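Local structure of endo-beta-1,4-glucanase (Bacillus licheniformis, 2JEN) at residues D137-N142 and S150-A155; I156-N161 and F200-T205. The protein hydrolyses internal beta-1,4-glucosidic bonds of xyloglucan and related beta-glucans of the plant cell wall, as a family 12 glycoside hydrolase. The protein carries 1 engineered substitution. All coordinates share one frame; numbering follows the deposited sequence. Where two conformers were deposited one is given.

Contact 1: D137-N142 and S150-A155; sequences DIWLHN and SAPTDA. Engineered in segment 150-155: A155 (natural residue Glu). With GLC (alpha-D-glucopyranose), chain B.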
loop_
_atom_site.group_PDB
_atom_site.type_symbol
_atom_site.label_atom_id
_atom_site.label_comp_id
_atom_site.label_asym_id
_atom_site.label_seq_id
_atom_site.Cartn_x
_atom_site.Cartn_y
_atom_site.Cartn_z
ATOM N N ASP A 137 -15.231 18.171 20.420
ATOM C CA ASP A 137 -14.849 19.535 20.009
ATOM C C ASP A 137 -16.106 20.232 19.557
ATOM O O ASP A 137 -16.788 19.768 18.623
ATOM C CB ASP A 137 -13.810 19.500 18.883
ATOM C CG ASP A 137 -12.955 20.738 18.775
ATOM O OD1 ASP A 137 -12.722 21.461 19.762
ATOM O OD2 ASP A 137 -12.421 20.976 17.699
ATOM N N ILE A 138 -16.498 21.269 20.300
ATOM C CA ILE A 138 -17.726 21.997 20.064
ATOM C C ILE A 138 -17.358 23.403 19.623
ATOM O O ILE A 138 -16.601 24.092 20.304
ATOM C CB ILE A 138 -18.569 22.035 21.351
ATOM C CG1 ILE A 138 -18.924 20.625 21.850
ATOM C CG2 ILE A 138 -19.830 22.891 21.172
ATOM C CD1 ILE A 138 -18.402 20.257 23.185
ATOM N N TRP A 139 -17.842 23.822 18.453
ATOM C CA TRP A 139 -17.510 25.104 17.871
ATOM C C TRP A 139 -18.665 26.067 18.025
ATOM O O TRP A 139 -19.822 25.683 17.830
ATOM C CB TRP A 139 -17.191 24.967 16.396
ATOM C CG TRP A 139 -15.949 24.237 16.099
ATOM C CD1 TRP A 139 -15.824 23.005 15.491
ATOM C CD2 TRP A 139 -14.620 24.709 16.346
ATOM N NE1 TRP A 139 -14.491 22.693 15.370
ATOM C CE2 TRP A 139 -13.734 23.732 15.882
ATOM C CE3 TRP A 139 -14.094 25.870 16.911
ATOM C CZ2 TRP A 139 -12.378 23.887 15.959
ATOM C CZ3 TRP A 139 -12.744 26.018 16.971
ATOM C CH2 TRP A 139 -11.889 25.048 16.499
ATOM N N LEU A 140 -18.332 27.320 18.363
ATOM C CA LEU A 140 -19.320 28.385 18.467
ATOM C C LEU A 140 -18.904 29.573 17.616
ATOM O O LEU A 140 -17.722 29.819 17.382
ATOM C CB LEU A 140 -19.506 28.817 19.934
ATOM C CG LEU A 140 -19.946 27.723 20.900
ATOM C CD1 LEU A 140 -18.807 27.011 21.597
ATOM C CD2 LEU A 140 -20.960 28.300 21.916
ATOM N N HIS A 141 -19.925 30.290 17.144
ATOM C CA HIS A 141 -19.774 31.502 16.345
ATOM C C HIS A 141 -20.739 32.561 16.849
ATOM O O HIS A 141 -21.715 32.254 17.526
ATOM C CB HIS A 141 -20.119 31.242 14.879
ATOM C CG HIS A 141 -19.135 30.391 14.126
ATOM N ND1 HIS A 141 -19.183 29.003 14.117
ATOM C CD2 HIS A 141 -18.153 30.748 13.269
ATOM C CE1 HIS A 141 -18.217 28.562 13.314
ATOM N NE2 HIS A 141 -17.590 29.601 12.782
ATOM N N ASN A 142 -20.505 33.804 16.435
ATOM C CA ASN A 142 -21.542 34.831 16.589
ATOM C C ASN A 142 -22.659 34.702 15.544
ATOM O O ASN A 142 -23.859 35.056 15.792
ATOM C CB ASN A 142 -20.949 36.230 16.474
ATOM C CG ASN A 142 -20.183 36.604 17.598
ATOM O OD1 ASN A 142 -20.589 36.396 18.733
ATOM N ND2 ASN A 142 -19.069 37.287 17.335
ATOM N N SER A 150 -15.594 31.087 7.940
ATOM C CA SER A 150 -16.030 31.756 9.156
ATOM C C SER A 150 -15.243 31.262 10.350
ATOM O O SER A 150 -15.486 30.171 10.844
ATOM C CB SER A 150 -17.520 31.526 9.411
ATOM O OG SER A 150 -18.345 31.955 8.329
ATOM N N ALA A 151 -14.321 32.085 10.869
ATOM C CA ALA A 151 -13.532 31.673 12.028
ATOM C C ALA A 151 -14.422 31.613 13.250
ATOM O O ALA A 151 -15.170 32.550 13.515
ATOM C CB ALA A 151 -12.366 32.677 12.302
ATOM N N PRO A 152 -14.386 30.504 14.002
ATOM C CA PRO A 152 -15.135 30.434 15.256
ATOM C C PRO A 152 -14.702 31.484 16.260
ATOM O O PRO A 152 -13.582 32.011 16.190
ATOM C CB PRO A 152 -14.812 29.036 15.782
ATOM C CG PRO A 152 -14.465 28.263 14.580
ATOM C CD PRO A 152 -13.730 29.220 13.697
ATOM N N THR A 153 -15.586 31.722 17.216
ATOM C CA THR A 153 -15.253 32.571 18.347
ATOM C C THR A 153 -14.782 31.788 19.575
ATOM O O THR A 153 -14.030 32.307 20.417
ATOM C CB THR A 153 -16.461 33.452 18.753
ATOM O OG1 THR A 153 -17.571 32.606 19.023
ATOM C CG2 THR A 153 -16.813 34.414 17.640
ATOM N N ASP A 154 -15.220 30.545 19.707
ATOM C CA ASP A 154 -14.929 29.726 20.854
ATOM C C ASP A 154 -14.961 28.254 20.466
ATOM O O ASP A 154 -15.712 27.846 19.582
ATOM C CB ASP A 154 -16.000 29.892 21.950
ATOM C CG ASP A 154 -16.231 31.334 22.372
ATOM O OD1 ASP A 154 -17.014 32.028 21.704
ATOM O OD2 ASP A 154 -15.619 31.772 23.374
ATOM N N ALA A 155 -14.138 27.497 21.168
ATOM C CA ALA A 155 -14.118 26.055 21.146
ATOM C C ALA A 155 -14.278 25.534 22.557
ATOM O O ALA A 155 -13.620 26.043 23.482
ATOM C CB ALA A 155 -12.823 25.523 20.561
HETATM C C1 GLC B . -8.813 22.445 19.632
HETATM C C2 GLC B . -8.294 23.556 18.723
HETATM C C3 GLC B . -9.024 23.479 17.409
HETATM C C4 GLC B . -8.721 22.130 16.765
HETATM C C5 GLC B . -9.228 21.080 17.762
HETATM C C6 GLC B . -9.190 19.638 17.239
HETATM O O1 GLC B . -8.240 22.471 20.910
HETATM O O2 GLC B . -8.508 24.872 19.184
HETATM O O3 GLC B . -8.622 24.647 16.691
HETATM O O4 GLC B . -9.440 21.980 15.561
HETATM O O5 GLC B . -8.507 21.217 18.978
HETATM O O6 GLC B . -7.900 19.275 16.794
#
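The carbonyl oxygen of L140 receives two consecutive backbone N-H groups: a good bond from T153 N at 2.9 Å and a weak one from D154 N. With T153 and D154 both opposite L140, this is a classic beta bulge between strands 131-141 and 154-163. L140 N answers with a bond to D154 O. Threonine suits the bulge because its OG1, between the backbone N and carbonyl carbon at chi1 56°, donates to D154 OD1 (2.8 Å), an oxygen also salt-bridged to K233.

H141 ties down the loop before the bulge. Its NE2 donates to S150 O at 2.9 Å, with that oxygen in the ring plane though the donor stands above the peptide carbonyl plane. ND1 bonds to S236 OG, and P152 CA lies over one ring face, 3.8 Å from the centroid. An alanine in place of H141 would probably leave S150 O and S236 OG without this link, and P152 without the ring it packs on.

On the sugar-binding face, W139 CE3 meets P152 CG at 3.4 Å, while W139 CZ3 touches CB of the engineered A155, a glutamate in nature, at 3.6 Å. In this engineered protein D137 OD1, 4.1 Å from A155 CB, is buried with no polar partner. Glucose O3 of chain B sits at the indole edge, 3.3 Å from W139 CH2, so the tryptophan joins the loop's apolar packing to the glycan subsite.

Contact 2: I156-N161 and F200-T205; sequences IMIWLN and FSFIRT. With GLC (alpha-D-glucopyranose), chain B; GLC (alpha-D-glucopyranose), chain C.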
loop_
_atom_site.group_PDB
_atom_site.type_symbol
_atom_site.label_atom_id
_atom_site.label_comp_id
_atom_site.label_asym_id
_atom_site.label_seq_id
_atom_site.Cartn_x
_atom_site.Cartn_y
_atom_site.Cartn_z
ATOM N N ILE A 156 -15.097 24.486 22.720
ATOM C CA ILE A 156 -15.185 23.745 23.956
ATOM C C ILE A 156 -14.745 22.313 23.674
ATOM O O ILE A 156 -15.238 21.714 22.724
ATOM C CB ILE A 156 -16.603 23.767 24.512
ATOM C CG1 ILE A 156 -17.054 25.192 24.776
ATOM C CG2 ILE A 156 -16.716 22.870 25.740
ATOM C CD1 ILE A 156 -18.595 25.258 25.089
ATOM N N MET A 157 -13.811 21.802 24.447
ATOM C CA MET A 157 -13.363 20.437 24.320
ATOM C C MET A 157 -13.732 19.649 25.568
ATOM O O MET A 157 -13.623 20.149 26.699
ATOM C CB MET A 157 -11.858 20.377 24.151
ATOM C CG MET A 157 -11.341 21.202 23.033
ATOM S SD MET A 157 -9.674 20.723 22.591
ATOM C CE MET A 157 -9.982 19.254 21.588
ATOM N N ILE A 158 -14.148 18.414 25.391
ATOM C CA ILE A 158 -14.505 17.523 26.487
ATOM C C ILE A 158 -13.757 16.238 26.265
ATOM O O ILE A 158 -14.140 15.433 25.395
ATOM C CB ILE A 158 -16.025 17.325 26.624
ATOM C CG1 ILE A 158 -16.780 18.657 26.687
ATOM C CG2 ILE A 158 -16.316 16.423 27.841
ATOM C CD1 ILE A 158 -18.265 18.558 26.699
ATOM N N TRP A 159 -12.695 16.034 27.017
ATOM C CA TRP A 159 -11.806 14.900 26.836
ATOM C C TRP A 159 -12.244 13.720 27.705
ATOM O O TRP A 159 -12.251 13.803 28.941
ATOM C CB TRP A 159 -10.345 15.211 27.179
ATOM C CG TRP A 159 -9.674 16.320 26.428
ATOM C CD1 TRP A 159 -10.230 17.433 25.856
ATOM C CD2 TRP A 159 -8.264 16.446 26.269
ATOM N NE1 TRP A 159 -9.238 18.222 25.308
ATOM C CE2 TRP A 159 -8.024 17.636 25.563
ATOM C CE3 TRP A 159 -7.189 15.668 26.653
ATOM C CZ2 TRP A 159 -6.739 18.066 25.234
ATOM C CZ3 TRP A 159 -5.898 16.098 26.310
ATOM C CH2 TRP A 159 -5.705 17.300 25.622
ATOM N N LEU A 160 -12.611 12.625 27.053
ATOM C CA LEU A 160 -12.938 11.374 27.716
ATOM C C LEU A 160 -11.722 10.497 27.901
ATOM O O LEU A 160 -11.743 9.580 28.718
ATOM C CB LEU A 160 -14.012 10.642 26.940
ATOM C CG LEU A 160 -15.337 11.355 26.748
ATOM C CD1 LEU A 160 -16.360 10.463 26.029
ATOM C CD2 LEU A 160 -15.924 11.936 28.052
ATOM N N ASN A 161 -10.661 10.770 27.135
ATOM C CA ASN A 161 -9.407 10.058 27.270
ATOM C C ASN A 161 -8.296 11.067 27.135
ATOM O O ASN A 161 -8.319 11.892 26.221
ATOM C CB ASN A 161 -9.272 8.987 26.165
ATOM C CG ASN A 161 -7.955 8.202 26.231
ATOM O OD1 ASN A 161 -6.882 8.783 26.067
ATOM N ND2 ASN A 161 -8.045 6.892 26.468
ATOM N N PHE A 200 -11.884 26.272 25.828
ATOM C CA PHE A 200 -12.228 25.813 27.131
ATOM C C PHE A 200 -12.222 24.291 27.115
ATOM O O PHE A 200 -13.012 23.693 26.354
ATOM C CB PHE A 200 -13.622 26.287 27.537
ATOM C CG PHE A 200 -13.824 27.773 27.403
ATOM C CD1 PHE A 200 -13.417 28.626 28.399
ATOM C CD2 PHE A 200 -14.470 28.301 26.302
ATOM C CE1 PHE A 200 -13.622 29.988 28.264
ATOM C CE2 PHE A 200 -14.709 29.653 26.182
ATOM C CZ PHE A 200 -14.282 30.511 27.188
ATOM N N SER A 201 -11.317 23.699 27.865
ATOM C CA SER A 201 -11.154 22.228 27.860
ATOM C C SER A 201 -11.536 21.651 29.193
ATOM O O SER A 201 -11.118 22.146 30.232
ATOM C CB SER A 201 -9.715 21.807 27.530
ATOM O OG SER A 201 -9.295 22.372 26.286
ATOM N N PHE A 202 -12.320 20.591 29.145
ATOM C CA PHE A 202 -12.759 19.802 30.282
ATOM C C PHE A 202 -12.157 18.405 30.150
ATOM O O PHE A 202 -12.488 17.692 29.213
ATOM C CB PHE A 202 -14.288 19.686 30.272
ATOM C CG PHE A 202 -14.999 20.987 30.435
ATOM C CD1 PHE A 202 -15.173 21.850 29.354
ATOM C CD2 PHE A 202 -15.467 21.401 31.690
ATOM C CE1 PHE A 202 -15.798 23.084 29.508
ATOM C CE2 PHE A 202 -16.119 22.624 31.824
ATOM C CZ PHE A 202 -16.280 23.469 30.774
ATOM N N ILE A 203 -11.223 18.068 31.035
ATOM C CA ILE A 203 -10.503 16.792 30.957
ATOM C C ILE A 203 -10.951 15.879 32.073
ATOM O O ILE A 203 -10.778 16.187 33.258
ATOM C CB ILE A 203 -8.967 16.975 30.956
ATOM C CG1 ILE A 203 -8.556 17.726 29.690
ATOM C CG2 ILE A 203 -8.218 15.591 31.075
ATOM C CD1 ILE A 203 -7.091 17.971 29.550
ATOM N N ARG A 204 -11.560 14.771 31.731
ATOM C CA ARG A 204 -12.088 13.893 32.779
ATOM C C ARG A 204 -10.984 13.465 33.680
ATOM O O ARG A 204 -9.885 13.220 33.238
ATOM C CB ARG A 204 -12.829 12.690 32.170
ATOM C CG ARG A 204 -13.809 12.052 33.146
ATOM C CD ARG A 204 -14.551 10.914 32.457
ATOM N NE ARG A 204 -15.520 10.252 33.357
ATOM C CZ ARG A 204 -15.255 9.219 34.143
ATOM N NH1 ARG A 204 -14.072 8.661 34.224
ATOM N NH2 ARG A 204 -16.249 8.728 34.911
ATOM N N THR A 205 -11.241 13.374 35.005
ATOM C CA THR A 205 -10.132 13.102 35.927
ATOM C C THR A 205 -9.590 11.694 35.807
ATOM O O THR A 205 -8.432 11.454 36.178
ATOM C CB THR A 205 -10.516 13.387 37.391
ATOM O OG1 THR A 205 -11.690 12.652 37.714
ATOM C CG2 THR A 205 -10.805 14.882 37.585
HETATM C C1 GLC B . -8.813 22.445 19.632
HETATM C C2 GLC B . -8.294 23.556 18.723
HETATM C C3 GLC B . -9.024 23.479 17.409
HETATM C C4 GLC B . -8.721 22.130 16.765
HETATM C C5 GLC B . -9.228 21.080 17.762
HETATM C C6 GLC B . -9.190 19.638 17.239
HETATM O O1 GLC B . -8.240 22.471 20.910
HETATM O O2 GLC B . -8.508 24.872 19.184
HETATM O O3 GLC B . -8.622 24.647 16.691
HETATM O O4 GLC B . -9.440 21.980 15.561
HETATM O O5 GLC B . -8.507 21.217 18.978
HETATM O O6 GLC B . -7.900 19.275 16.794
HETATM C C1 GLC C . -2.798 21.473 22.508
HETATM C C2 GLC C . -4.091 20.821 22.935
HETATM C C3 GLC C . -5.017 20.596 21.764
HETATM C C4 GLC C . -5.160 21.842 20.888
HETATM C C5 GLC C . -3.763 22.421 20.607
HETATM C C6 GLC C . -3.874 23.740 19.848
HETATM O O2 GLC C . -3.801 19.567 23.516
HETATM O O3 GLC C . -6.282 20.238 22.259
HETATM O O4 GLC C . -5.869 21.516 19.693
HETATM O O5 GLC C . -3.108 22.687 21.826
HETATM O O6 GLC C . -2.592 24.078 19.315
#
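Strands 156-159 and 200-204 run parallel, their axes 9° apart, and are zipped by four backbone bonds: M157 N to F200 O, F202 N to M157 O, W159 N to F202 O and R204 N to W159 O. They are neighbours in the curved sheet that lines the glycan cleft of the family 12 beta-jelly roll. Between these bonds, CA-H groups of I156, S201 and I158 also approach carbonyl oxygens of the partner strand.

The face bearing I156, I158, F200 and F202 is apolar, as befits the side turned to helix 215-225. I156 CG2 packs against F202 CE1 at 3.9 Å, the two side chains meeting at a slant, and the F202 ring has M157 O at its edge, 3.5 Å from CD1. Beyond this pair, F202 meets F218 of the helix edge-to-face, while L222 touches I156 and F200.

The other face carries M157, W159, S201 and I203 and looks toward the glycan. I203 lies alongside W159, and in one of its two conformers its CD1 sits over the six-membered ring, 3.8 Å from the centroid, in a CH-pi contact. Isoleucine suits this place because its CG1-CD1 arm, with CG1 anti to the carbonyl carbon, carries CD1 over the benzene part of the indole. W159 NE1 is buried without a polar partner in the model, and S201 CB lies 4.2 Å from it. M157 CB lies 3.9 Å from S201 OG, and the rest of the methionine leads away toward the sugars.

M157 bends at chi3 (80°) near two glucose units: its CE lies 3.6 Å from O5 of the chain B glucose, and its SD 3.4 Å from O3 of the chain C glucose.

In the fold
Contact 1 and contact 2 follow one another along the chain, with centres 16 Å apart, and share strand 154-163. That strand is flanked by 131-141, antiparallel to it, and by 195-204, parallel to it, so the three form consecutive strands of one sheet. The seams run together: I138 N probably bonds to I156 O, and A155 O to F200 N, while D137 OD1 packs on M157 CG. Contact 1 is closed by a short local loop, whereas contact 2 brings together segments separated by two further strands. Both touch the chain B glucose, D137 and W139 from strand 131-141 and M157 from strand 154-163, so adjacent strands of one sheet line the same part of the cleft.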